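Local coordinates for protein maleate cis-trans isomerase (Pseudomonas putida, PDB 4FQ5) that probably catalyses the cis-trans isomerisation of the C2-C3 double bond of maleate, giving fumarate, at residues Ala220-Pro225 / Ile242-Ala247; Met99-Leu104 / Ile135-Gly140; Val156-Met161 / Tyr182-Ile187; Pro46-Ala51 / Thr260-Gly265. The protein carries 1 engineered substitution. All coordinates share one frame; numbering follows the deposited sequence.

Contact 1: Ala220-Pro225 / Ile242-Ala247; sequences AAVQMP and ISAAVA. Engineered in segment 220-225: A221 (natural residue Cys). With MAE (maleic acid), chain C.
V222 faces the start of helix 244-255 with one methyl and the bound maleate with its CB. That CB lies 3.3 Å from O4 of the ligand. Of the two methyls, CG1 only grazes the ligand, with O4 4.1 Å away. CG2 meets the methyl of A244, CG2 to CB 3.7 Å. The first torsion of V222, 128°, is far from a staggered value, and it is with this setting that CG2 reaches A244. The A244 methyl also packs on the backbone, with its CB 3.3 Å from A220 O.

Segment 220-225 is the loop that follows strand 215-217 in a parallel sheet. It carries part of the active site at the C-terminal end of that strand. V222 N donates to ligand O4 over 2.9 Å, at an N-H...O angle of 144°. Q223 N donates to ligand O2, also over 2.9 Å. Consecutive backbone N-H groups thus hold both carboxylates of maleate. A221 is an engineered residue. The natural cysteine there is the predicted proton donor.

Neighbouring strand 241-243 runs into helix 244-255. S243 is the N-cap, and its OG accepts from V246 N. A water bridges the A245 amide to the loop. That water donates to A221 O over 2.8 Å and accepts from A245 N over 2.9 Å. Further along the loop, the Q223 side chain donates through NE2 to S37 O and N190 O.

Contact 2: Met99-Leu104 / Ile135-Gly140; sequences MGYACL and IITSAG. With MAE (maleic acid), chain C.
Parallel strands 98-101 and 135-137 pair at one side of the first sheet, M99 with I135, G100 with I136 and Y101 with T137. Just past their ends lies C103, the predicted nucleophile. I136 N donates to M99 O over 2.8 Å, and Y101 N donates to I136 O over 2.7 Å. S138 N continues the ladder to Y101 O. The M99 and I135 side chains lie side by side, pointing the same way, with I135 CD1 4.0 Å from M99 CB. T137 ends its strand as an N-cap, and its OG1 accepts from G140 N.

S138 OG donates to A102 O. The distance, 2.5 Å, is very short, so its exact length is doubtful. S138 OG and T248 OG1 of helix 244-255 are also hydrogen-bonded. The C103 side chain extends with SG anti to the backbone N (chi1 -175°). SG is covalently joined to C3 of the ligand, at 1.9 Å. L104 N adds a weak hydrogen bond to ligand O4. A water accepts from A139 N and donates weakly to Y101 O and C103 O. L104 CD2 rests on the first turn of helix 138-149, 3.5 Å from A139 CA.

Contact 3: Val156-Met161 / Tyr182-Ile187; sequences VVTPYM and YRALEI. With MAE (maleic acid), chain C.
Y160 meets E186 through its backbone and the maleate through its ring, in the loop after the first strand of the beta-alpha-beta unit of strand 153-158, helix 162-174 and strand 178-184. Its OH donates to ligand O3 over 2.6 Å. O3 sits at the ring edge, near the ring plane. CD of P159 lies over the ring centre, 4.0 Å above one face. With CG anti to its own carbonyl carbon (chi1 -41°), the Y160 ring reaches the ligand.

The next shell fixes the backbone of this loop. T158 OG1 accepts from Y160 N in an ST turn, and T158 OG1 and T165 OG1 of helix 162-174 are also hydrogen-bonded. P159 O accepts from I187 N over 2.7 Å, a nearly straight bond (171°). Y160 O takes a weak one from E186 N, and the A184 methyl packs 3.5 Å from the same oxygen.

Behind the loop the parallel strands form a regular ladder. R183 N donates to V156 O, and R183 O accepts from T158 N. L185 N closes on T158 O over 2.9 Å. Farther out M161 and E186 cross at about a right angle, with M161 SD 3.4 Å from E186 C.

Contact 4: Pro46-Ala51 / Thr260-Gly265; sequences PALLKA and TRVPGG
In the helix turn whose L48 and A51 meet V262 and P263, P46 O takes two bonds from one residue. K50 N donates to it over 2.9 Å, as in any helix. K50 NZ folds back and adds a weak bond to P46 O at 3.3 Å.

Across the contact, methyl groups meet each other and backbone carbonyls. V262 makes the main contact. Its CG1 is anti to the backbone N (chi1 176°) and runs into the helix. Its 3.0 Å approach to L48 O is doubtfully short. CG1 also meets the L48 side chain, CG1 to CD1 3.8 Å. The L48 and V262 side chains cross at about a right angle. L48 CD1 goes on to G265, 3.9 Å from its CA.

A51 turns its methyl to P263. A51 CB is 3.5 Å from P263 O. The P263 ring lies alongside, its CD 4.1 Å from the same methyl. Beyond this pair is the second subunit. L54 of that subunit packs on A51, and G264 of that subunit packs on P263.

The loop keeps its form through its own backbone. G265 N donates to V262 O over 3.2 Å. P263 and G264 are the two central residues, and G264 has a positive phi (85°). V262 to G265 is a type II beta turn, here packed against helix 41-52 beside the subunit interface of the dimer.

How the contacts relate
From the N terminus, helix 41-52 opens contact 4. Its partner loop arrives only after helix 244-255, so contact 4 closes a loop around the other three. These follow in series, and none cross. Contact 2 closes within the first parallel sheet. Helix 138-149 then leads to strand 153-158 of the second sheet, where contact 3 closes at the edge. Contact 1 closes last of the three, in the same sheet. A220 N probably hydrogen-bonds to V157 O, which joins contacts 1 and 3. Contacts 1, 2 and 3 meet at the maleate between the two sheets. Contact 4 lies apart from it but touches contact 1 through V246.

Contact 1: Ala220-Pro225 / Ile242-Ala247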
loop_
_atom_site.group_PDB
_atom_site.type_symbol
_atom_site.label_atom_id
_atom_site.label_comp_id
_atom_site.label_asym_id
_atom_site.label_seq_id
_atom_site.Cartn_x
_atom_site.Cartn_y
_atom_site.Cartn_z
ATOM N N ALA A 220 -3.179 24.110 14.591
ATOM C CA ALA A 220 -4.329 23.948 15.480
ATOM C C ALA A 220 -5.566 23.647 14.649
ATOM O O ALA A 220 -6.545 23.101 15.151
ATOM C CB ALA A 220 -4.546 25.203 16.316
ATOM N N ALA A 221 -5.512 24.009 13.374
ATOM C CA ALA A 221 -6.609 23.775 12.452
ATOM C C ALA A 221 -6.436 22.464 11.714
ATOM O O ALA A 221 -5.323 21.963 11.523
ATOM C CB ALA A 221 -6.725 24.911 11.457
ATOM N N VAL A 222 -7.561 21.944 11.263
ATOM C CA VAL A 222 -7.622 20.667 10.611
ATOM C C VAL A 222 -7.660 20.843 9.083
ATOM O O VAL A 222 -7.389 19.903 8.338
ATOM C CB VAL A 222 -8.799 19.883 11.233
ATOM C CG1 VAL A 222 -9.765 19.333 10.203
ATOM C CG2 VAL A 222 -8.279 18.825 12.197
ATOM N N GLN A 223 -7.951 22.058 8.618
ATOM C CA GLN A 223 -7.904 22.354 7.181
ATOM C C GLN A 223 -6.492 22.639 6.650
ATOM O O GLN A 223 -6.197 22.345 5.494
ATOM C CB GLN A 223 -8.841 23.513 6.814
ATOM C CG GLN A 223 -8.903 23.856 5.328
ATOM C CD GLN A 223 -9.671 22.846 4.492
ATOM O OE1 GLN A 223 -9.477 21.627 4.610
ATOM N NE2 GLN A 223 -10.534 23.353 3.614
ATOM N N MET A 224 -5.635 23.227 7.478
ATOM C CA MET A 224 -4.298 23.596 7.028
ATOM C C MET A 224 -3.407 22.358 6.975
ATOM O O MET A 224 -3.173 21.736 8.005
ATOM C CB MET A 224 -3.685 24.642 7.957
ATOM C CG MET A 224 -2.323 25.110 7.488
ATOM S SD MET A 224 -1.704 26.539 8.382
ATOM C CE MET A 224 -1.312 25.857 9.986
ATOM N N PRO A 225 -2.919 21.991 5.774
ATOM C CA PRO A 225 -2.054 20.812 5.645
ATOM C C PRO A 225 -0.762 20.989 6.426
ATOM O O PRO A 225 -0.159 22.065 6.395
ATOM C CB PRO A 225 -1.753 20.741 4.139
ATOM C CG PRO A 225 -2.778 21.594 3.482
ATOM C CD PRO A 225 -3.148 22.655 4.476
ATOM N N ILE A 242 3.061 18.237 17.025
ATOM C CA ILE A 242 1.738 17.660 16.842
ATOM C C ILE A 242 0.880 18.600 16.021
ATOM O O ILE A 242 1.223 19.772 15.837
ATOM C CB ILE A 242 1.034 17.367 18.188
ATOM C CG1 ILE A 242 0.845 18.661 18.999
ATOM C CG2 ILE A 242 1.799 16.300 18.956
ATOM C CD1 ILE A 242 0.132 18.459 20.320
ATOM N N SER A 243 -0.229 18.067 15.521
ATOM C CA SER A 243 -1.227 18.852 14.821
ATOM C C SER A 243 -2.582 18.370 15.298
ATOM O O SER A 243 -2.680 17.283 15.875
ATOM C CB SER A 243 -1.104 18.653 13.311
ATOM O OG SER A 243 -1.415 17.317 12.955
ATOM N N ALA A 244 -3.624 19.170 15.064
ATOM C CA ALA A 244 -4.984 18.756 15.410
ATOM C C ALA A 244 -5.317 17.409 14.756
ATOM O O ALA A 244 -5.921 16.546 15.386
ATOM C CB ALA A 244 -5.992 19.817 14.997
ATOM N N ALA A 245 -4.894 17.234 13.504
ATOM C CA ALA A 245 -5.115 15.983 12.763
ATOM C C ALA A 245 -4.397 14.814 13.422
ATOM O O ALA A 245 -4.984 13.740 13.602
ATOM C CB ALA A 245 -4.657 16.132 11.318
ATOM N N VAL A 246 -3.126 15.025 13.776
ATOM C CA VAL A 246 -2.321 13.990 14.441
ATOM C C VAL A 246 -2.890 13.616 15.813
ATOM O O VAL A 246 -3.002 12.431 16.144
ATOM C CB VAL A 246 -0.825 14.387 14.520
ATOM C CG1 VAL A 246 -0.109 13.679 15.667
ATOM C CG2 VAL A 246 -0.138 14.083 13.199
ATOM N N ALA A 247 -3.260 14.626 16.599
ATOM C CA ALA A 247 -3.840 14.407 17.930
ATOM C C ALA A 247 -5.141 13.603 17.855
ATOM O O ALA A 247 -5.367 12.704 18.671
ATOM C CB ALA A 247 -4.072 15.738 18.636
HETATM C C1 MAE C . -11.213 23.520 9.550
HETATM O O1 MAE C . -11.596 23.136 8.433
HETATM O O2 MAE C . -10.025 23.725 9.837
HETATM C C2 MAE C . -12.239 23.770 10.573
HETATM C C3 MAE C . -11.998 23.885 11.867
HETATM C C4 MAE C . -10.665 23.756 12.498
HETATM O O3 MAE C . -10.167 24.755 13.008
HETATM O O4 MAE C . -10.079 22.669 12.555
HETATM O O HOH W 1 -4.112 19.464 11.897
#

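Contact 2: Met99-Leu104 / Ile135-Gly140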
loop_
_atom_site.group_PDB
_atom_site.type_symbol
_atom_site.label_atom_id
_atom_site.label_comp_id
_atom_site.label_asym_id
_atom_site.label_seq_id
_atom_site.Cartn_x
_atom_site.Cartn_y
_atom_site.Cartn_z
ATOM N N MET A 99 -15.821 8.068 16.170
ATOM C CA MET A 99 -16.326 9.246 15.493
ATOM C C MET A 99 -15.533 10.467 15.933
ATOM O O MET A 99 -15.445 10.763 17.127
ATOM C CB MET A 99 -17.812 9.428 15.809
ATOM C CG MET A 99 -18.523 10.379 14.864
ATOM S SD MET A 99 -20.269 10.543 15.275
ATOM C CE MET A 99 -20.783 8.826 15.206
ATOM N N GLY A 100 -14.954 11.166 14.960
ATOM C CA GLY A 100 -14.173 12.365 15.230
ATOM C C GLY A 100 -14.841 13.616 14.700
ATOM O O GLY A 100 -15.184 13.694 13.524
ATOM N N TYR A 101 -15.036 14.590 15.583
ATOM C CA TYR A 101 -15.502 15.921 15.204
ATOM C C TYR A 101 -14.251 16.696 14.824
ATOM O O TYR A 101 -13.407 16.983 15.676
ATOM C CB TYR A 101 -16.223 16.566 16.392
ATOM C CG TYR A 101 -16.852 17.928 16.166
ATOM C CD1 TYR A 101 -18.234 18.087 16.233
ATOM C CD2 TYR A 101 -16.070 19.067 15.939
ATOM C CE1 TYR A 101 -18.829 19.334 16.058
ATOM C CE2 TYR A 101 -16.654 20.316 15.752
ATOM C CZ TYR A 101 -18.036 20.445 15.821
ATOM O OH TYR A 101 -18.633 21.678 15.650
ATOM N N ALA A 102 -14.137 17.029 13.540
ATOM C CA ALA A 102 -12.885 17.545 12.970
ATOM C C ALA A 102 -12.490 18.989 13.332
ATOM O O ALA A 102 -11.308 19.271 13.516
ATOM C CB ALA A 102 -12.883 17.361 11.462
ATOM N N CYS A 103 -13.426 19.912 13.461
ATOM C CA CYS A 103 -13.038 21.318 13.577
ATOM C C CYS A 103 -12.757 21.818 15.002
ATOM O O CYS A 103 -13.637 22.040 15.807
ATOM C CB CYS A 103 -14.072 22.197 12.892
ATOM S SG CYS A 103 -13.702 23.947 12.799
ATOM N N LEU A 104 -11.485 22.017 15.257
ATOM C CA LEU A 104 -10.951 22.470 16.543
ATOM C C LEU A 104 -11.545 23.804 16.993
ATOM O O LEU A 104 -11.998 23.931 18.123
ATOM C CB LEU A 104 -9.421 22.583 16.435
ATOM C CG LEU A 104 -8.384 23.161 17.420
ATOM C CD1 LEU A 104 -8.729 24.506 18.056
ATOM C CD2 LEU A 104 -7.927 22.162 18.467
ATOM N N ILE A 135 -16.527 9.069 21.053
ATOM C CA ILE A 135 -16.534 10.347 20.362
ATOM C C ILE A 135 -15.227 11.062 20.675
ATOM O O ILE A 135 -14.812 11.124 21.834
ATOM C CB ILE A 135 -17.720 11.233 20.820
ATOM C CG1 ILE A 135 -19.062 10.481 20.693
ATOM C CG2 ILE A 135 -17.730 12.568 20.079
ATOM C CD1 ILE A 135 -19.574 10.282 19.276
ATOM N N ILE A 136 -14.570 11.561 19.636
ATOM C CA ILE A 136 -13.366 12.372 19.790
ATOM C C ILE A 136 -13.657 13.716 19.134
ATOM O O ILE A 136 -14.277 13.769 18.075
ATOM C CB ILE A 136 -12.114 11.694 19.153
ATOM C CG1 ILE A 136 -11.565 10.590 20.066
ATOM C CG2 ILE A 136 -10.967 12.683 18.983
ATOM C CD1 ILE A 136 -12.234 9.244 19.930
ATOM N N THR A 137 -13.268 14.801 19.793
ATOM C CA THR A 137 -13.195 16.092 19.122
ATOM C C THR A 137 -11.719 16.438 18.947
ATOM O O THR A 137 -10.898 16.078 19.790
ATOM C CB THR A 137 -13.917 17.221 19.897
ATOM O OG1 THR A 137 -13.197 17.523 21.097
ATOM C CG2 THR A 137 -15.361 16.818 20.243
ATOM N N SER A 138 -11.399 17.119 17.849
ATOM C CA SER A 138 -10.053 17.645 17.589
ATOM C C SER A 138 -9.535 18.488 18.744
ATOM O O SER A 138 -8.362 18.393 19.120
ATOM C CB SER A 138 -10.077 18.529 16.350
ATOM O OG SER A 138 -10.312 17.741 15.207
ATOM N N ALA A 139 -10.417 19.329 19.278
ATOM C CA ALA A 139 -10.075 20.226 20.376
ATOM C C ALA A 139 -9.640 19.437 21.599
ATOM O O ALA A 139 -8.577 19.699 22.161
ATOM C CB ALA A 139 -11.242 21.146 20.709
ATOM N N GLY A 140 -10.456 18.459 21.988
ATOM C CA GLY A 140 -10.172 17.614 23.144
ATOM C C GLY A 140 -8.949 16.743 22.923
ATOM O O GLY A 140 -8.135 16.559 23.830
HETATM C C1 MAE C . -11.213 23.520 9.550
HETATM O O1 MAE C . -11.596 23.136 8.433
HETATM O O2 MAE C . -10.025 23.725 9.837
HETATM C C2 MAE C . -12.239 23.770 10.573
HETATM C C3 MAE C . -11.998 23.885 11.867
HETATM C C4 MAE C . -10.665 23.756 12.498
HETATM O O3 MAE C . -10.167 24.755 13.008
HETATM O O4 MAE C . -10.079 22.669 12.555
HETATM O O HOH W 2 -12.967 19.721 17.689
#

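Contact 3: Val156-Met161 / Tyr182-Ile187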
loop_
_atom_site.group_PDB
_atom_site.type_symbol
_atom_site.label_atom_id
_atom_site.label_comp_id
_atom_site.label_asym_id
_atom_site.label_seq_id
_atom_site.Cartn_x
_atom_site.Cartn_y
_atom_site.Cartn_z
ATOM N N VAL A 156 2.204 27.518 19.079
ATOM C CA VAL A 156 1.021 27.195 18.272
ATOM C C VAL A 156 0.970 27.990 16.975
ATOM O O VAL A 156 1.056 29.215 16.991
ATOM C CB VAL A 156 -0.297 27.483 19.054
ATOM C CG1 VAL A 156 -1.518 27.102 18.224
ATOM C CG2 VAL A 156 -0.320 26.745 20.379
ATOM N N VAL A 157 0.803 27.296 15.856
ATOM C CA VAL A 157 0.522 27.958 14.585
ATOM C C VAL A 157 -0.938 27.700 14.210
ATOM O O VAL A 157 -1.423 26.576 14.344
ATOM C CB VAL A 157 1.444 27.450 13.451
ATOM C CG1 VAL A 157 1.237 28.270 12.184
ATOM C CG2 VAL A 157 2.911 27.474 13.889
ATOM N N THR A 158 -1.635 28.741 13.758
ATOM C CA THR A 158 -3.008 28.600 13.264
ATOM C C THR A 158 -3.165 29.346 11.935
ATOM O O THR A 158 -2.351 30.216 11.619
ATOM C CB THR A 158 -4.056 29.158 14.258
ATOM O OG1 THR A 158 -4.295 30.544 13.973
ATOM C CG2 THR A 158 -3.619 29.001 15.711
ATOM N N PRO A 159 -4.209 29.013 11.150
ATOM C CA PRO A 159 -4.505 29.785 9.951
ATOM C C PRO A 159 -5.591 30.847 10.160
ATOM O O PRO A 159 -5.888 31.608 9.235
ATOM C CB PRO A 159 -5.022 28.720 8.993
ATOM C CG PRO A 159 -5.747 27.768 9.886
ATOM C CD PRO A 159 -5.023 27.784 11.212
ATOM N N TYR A 160 -6.154 30.898 11.363
ATOM C CA TYR A 160 -7.334 31.713 11.642
ATOM C C TYR A 160 -7.048 33.207 11.684
ATOM O O TYR A 160 -5.904 33.636 11.860
ATOM C CB TYR A 160 -7.962 31.349 12.994
ATOM C CG TYR A 160 -8.041 29.881 13.335
ATOM C CD1 TYR A 160 -8.682 28.968 12.494
ATOM C CD2 TYR A 160 -7.512 29.414 14.531
ATOM C CE1 TYR A 160 -8.765 27.625 12.834
ATOM C CE2 TYR A 160 -7.576 28.079 14.871
ATOM C CZ TYR A 160 -8.211 27.191 14.025
ATOM O OH TYR A 160 -8.267 25.867 14.389
ATOM N N MET A 161 -8.120 33.983 11.542
ATOM C CA MET A 161 -8.125 35.396 11.910
ATOM C C MET A 161 -7.721 35.553 13.377
ATOM O O MET A 161 -7.885 34.632 14.182
ATOM C CB MET A 161 -9.509 35.999 11.661
ATOM C CG MET A 161 -10.000 35.867 10.225
ATOM S SD MET A 161 -8.782 36.344 8.970
ATOM C CE MET A 161 -8.804 38.136 9.092
ATOM N N TYR A 182 2.878 32.227 19.426
ATOM C CA TYR A 182 1.874 31.714 18.515
ATOM C C TYR A 182 1.786 32.602 17.290
ATOM O O TYR A 182 2.105 33.792 17.358
ATOM C CB TYR A 182 0.509 31.528 19.204
ATOM C CG TYR A 182 -0.124 32.773 19.797
ATOM C CD1 TYR A 182 -0.947 33.597 19.029
ATOM C CD2 TYR A 182 0.065 33.098 21.140
ATOM C CE1 TYR A 182 -1.545 34.724 19.576
ATOM C CE2 TYR A 182 -0.526 34.225 21.699
ATOM C CZ TYR A 182 -1.329 35.028 20.913
ATOM O OH TYR A 182 -1.918 36.144 21.460
ATOM N N ARG A 183 1.386 32.010 16.168
ATOM C CA ARG A 183 1.216 32.741 14.912
ATOM C C ARG A 183 -0.143 32.446 14.309
ATOM O O ARG A 183 -0.628 31.321 14.384
ATOM C CB ARG A 183 2.300 32.366 13.890
ATOM C CG ARG A 183 3.720 32.759 14.261
ATOM C CD ARG A 183 4.042 34.219 13.959
ATOM N NE ARG A 183 5.420 34.542 14.341
ATOM C CZ ARG A 183 5.808 34.894 15.568
ATOM N NH1 ARG A 183 4.927 34.977 16.562
ATOM N NH2 ARG A 183 7.086 35.158 15.805
ATOM N N ALA A 184 -0.739 33.463 13.697
ATOM C CA ALA A 184 -2.023 33.342 13.031
ATOM C C ALA A 184 -1.870 33.812 11.594
ATOM O O ALA A 184 -1.468 34.952 11.355
ATOM C CB ALA A 184 -3.068 34.175 13.755
ATOM N N LEU A 185 -2.189 32.944 10.637
ATOM C CA LEU A 185 -2.022 33.281 9.220
ATOM C C LEU A 185 -3.120 34.197 8.682
ATOM O O LEU A 185 -2.974 34.768 7.605
ATOM C CB LEU A 185 -1.915 32.018 8.361
ATOM C CG LEU A 185 -0.797 31.030 8.703
ATOM C CD1 LEU A 185 -0.848 29.859 7.733
ATOM C CD2 LEU A 185 0.578 31.686 8.691
ATOM N N GLU A 186 -4.211 34.322 9.437
ATOM C CA GLU A 186 -5.335 35.201 9.093
ATOM C C GLU A 186 -5.910 34.926 7.714
ATOM O O GLU A 186 -6.039 35.834 6.895
ATOM C CB GLU A 186 -4.949 36.678 9.227
ATOM C CG GLU A 186 -4.471 37.070 10.613
ATOM C CD GLU A 186 -4.412 38.577 10.817
ATOM O OE1 GLU A 186 -4.895 39.335 9.944
ATOM O OE2 GLU A 186 -3.881 39.002 11.861
ATOM N N ILE A 187 -6.248 33.663 7.467
ATOM C CA ILE A 187 -6.881 33.239 6.225
ATOM C C ILE A 187 -8.243 32.653 6.596
ATOM O O ILE A 187 -8.311 31.586 7.212
ATOM C CB ILE A 187 -6.027 32.175 5.492
ATOM C CG1 ILE A 187 -4.606 32.704 5.226
ATOM C CG2 ILE A 187 -6.690 31.751 4.193
ATOM C CD1 ILE A 187 -3.652 31.674 4.650
HETATM C C1 MAE C . -11.213 23.520 9.550
HETATM O O1 MAE C . -11.596 23.136 8.433
HETATM O O2 MAE C . -10.025 23.725 9.837
HETATM C C2 MAE C . -12.239 23.770 10.573
HETATM C C3 MAE C . -11.998 23.885 11.867
HETATM C C4 MAE C . -10.665 23.756 12.498
HETATM O O3 MAE C . -10.167 24.755 13.008
HETATM O O4 MAE C . -10.079 22.669 12.555
#

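Contact 4: Pro46-Ala51 / Thr260-Gly265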
loop_
_atom_site.group_PDB
_atom_site.type_symbol
_atom_site.label_atom_id
_atom_site.label_comp_id
_atom_site.label_asym_id
_atom_site.label_seq_id
_atom_site.Cartn_x
_atom_site.Cartn_y
_atom_site.Cartn_z
ATOM N N PRO A 46 -6.709 9.563 6.750
ATOM C CA PRO A 46 -6.446 8.348 5.976
ATOM C C PRO A 46 -4.962 8.125 5.645
ATOM O O PRO A 46 -4.503 6.984 5.675
ATOM C CB PRO A 46 -7.283 8.553 4.707
ATOM C CG PRO A 46 -8.434 9.385 5.189
ATOM C CD PRO A 46 -7.780 10.368 6.133
ATOM N N ALA A 47 -4.219 9.192 5.351
ATOM C CA ALA A 47 -2.779 9.047 5.113
ATOM C C ALA A 47 -2.092 8.394 6.324
ATOM O O ALA A 47 -1.368 7.423 6.156
ATOM C CB ALA A 47 -2.134 10.387 4.777
ATOM N N LEU A 48 -2.349 8.915 7.529
ATOM C CA LEU A 48 -1.775 8.378 8.773
ATOM C C LEU A 48 -2.107 6.905 8.998
ATOM O O LEU A 48 -1.225 6.100 9.317
ATOM C CB LEU A 48 -2.249 9.175 9.996
ATOM C CG LEU A 48 -1.470 10.336 10.642
ATOM C CD1 LEU A 48 0.022 10.348 10.324
ATOM C CD2 LEU A 48 -2.114 11.688 10.391
ATOM N N LEU A 49 -3.382 6.559 8.845
ATOM C CA LEU A 49 -3.847 5.206 9.115
ATOM C C LEU A 49 -3.392 4.213 8.035
ATOM O O LEU A 49 -3.200 3.030 8.319
ATOM C CB LEU A 49 -5.371 5.199 9.328
ATOM C CG LEU A 49 -5.927 5.260 10.768
ATOM C CD1 LEU A 49 -4.947 5.742 11.832
ATOM C CD2 LEU A 49 -7.242 6.027 10.874
ATOM N N LYS A 50 -3.212 4.708 6.811
ATOM C CA LYS A 50 -2.606 3.943 5.713
ATOM C C LYS A 50 -1.166 3.567 6.064
ATOM O O LYS A 50 -0.739 2.428 5.842
ATOM C CB LYS A 50 -2.588 4.779 4.433
ATOM C CG LYS A 50 -2.954 4.031 3.165
ATOM C CD LYS A 50 -4.354 4.413 2.689
ATOM C CE LYS A 50 -5.434 4.011 3.688
ATOM N NZ LYS A 50 -6.480 5.066 3.823
ATOM N N ALA A 51 -0.422 4.538 6.598
ATOM C CA ALA A 51 0.926 4.290 7.112
ATOM C C ALA A 51 0.902 3.272 8.251
ATOM O O ALA A 51 1.773 2.401 8.324
ATOM C CB ALA A 51 1.597 5.592 7.552
ATOM N N THR A 260 -0.419 3.057 19.131
ATOM C CA THR A 260 -0.460 4.366 18.483
ATOM C C THR A 260 0.819 4.676 17.707
ATOM O O THR A 260 1.218 5.834 17.584
ATOM C CB THR A 260 -0.710 5.478 19.519
ATOM O OG1 THR A 260 0.323 5.451 20.515
ATOM C CG2 THR A 260 -2.059 5.286 20.195
ATOM N N ARG A 261 1.460 3.635 17.190
ATOM C CA ARG A 261 2.661 3.817 16.394
ATOM C C ARG A 261 2.292 3.970 14.923
ATOM O O ARG A 261 1.812 3.028 14.280
ATOM C CB ARG A 261 3.627 2.649 16.603
ATOM C CG ARG A 261 5.009 2.903 16.044
ATOM C CD ARG A 261 5.963 1.776 16.397
ATOM N NE ARG A 261 6.578 1.352 15.159
ATOM C CZ ARG A 261 6.413 0.166 14.589
ATOM N NH1 ARG A 261 5.697 -0.786 15.169
ATOM N NH2 ARG A 261 7.003 -0.066 13.438
ATOM N N VAL A 262 2.510 5.177 14.407
ATOM C CA VAL A 262 2.210 5.499 13.017
ATOM C C VAL A 262 3.423 6.155 12.359
ATOM O O VAL A 262 3.833 7.247 12.759
ATOM C CB VAL A 262 0.992 6.447 12.897
ATOM C CG1 VAL A 262 0.765 6.837 11.445
ATOM C CG2 VAL A 262 -0.260 5.806 13.483
ATOM N N PRO A 263 3.999 5.494 11.342
ATOM C CA PRO A 263 5.137 6.059 10.614
ATOM C C PRO A 263 4.821 7.444 10.047
ATOM O O PRO A 263 3.800 7.620 9.376
ATOM C CB PRO A 263 5.349 5.057 9.476
ATOM C CG PRO A 263 4.846 3.765 10.032
ATOM C CD PRO A 263 3.644 4.149 10.846
ATOM N N GLY A 264 5.678 8.417 10.346
ATOM C CA GLY A 264 5.548 9.768 9.795
ATOM C C GLY A 264 4.601 10.681 10.560
ATOM O O GLY A 264 4.289 11.777 10.097
ATOM N N GLY A 265 4.155 10.235 11.732
ATOM C CA GLY A 265 3.136 10.953 12.509
ATOM C C GLY A 265 3.685 11.764 13.676
ATOM O O GLY A 265 2.917 12.290 14.492
#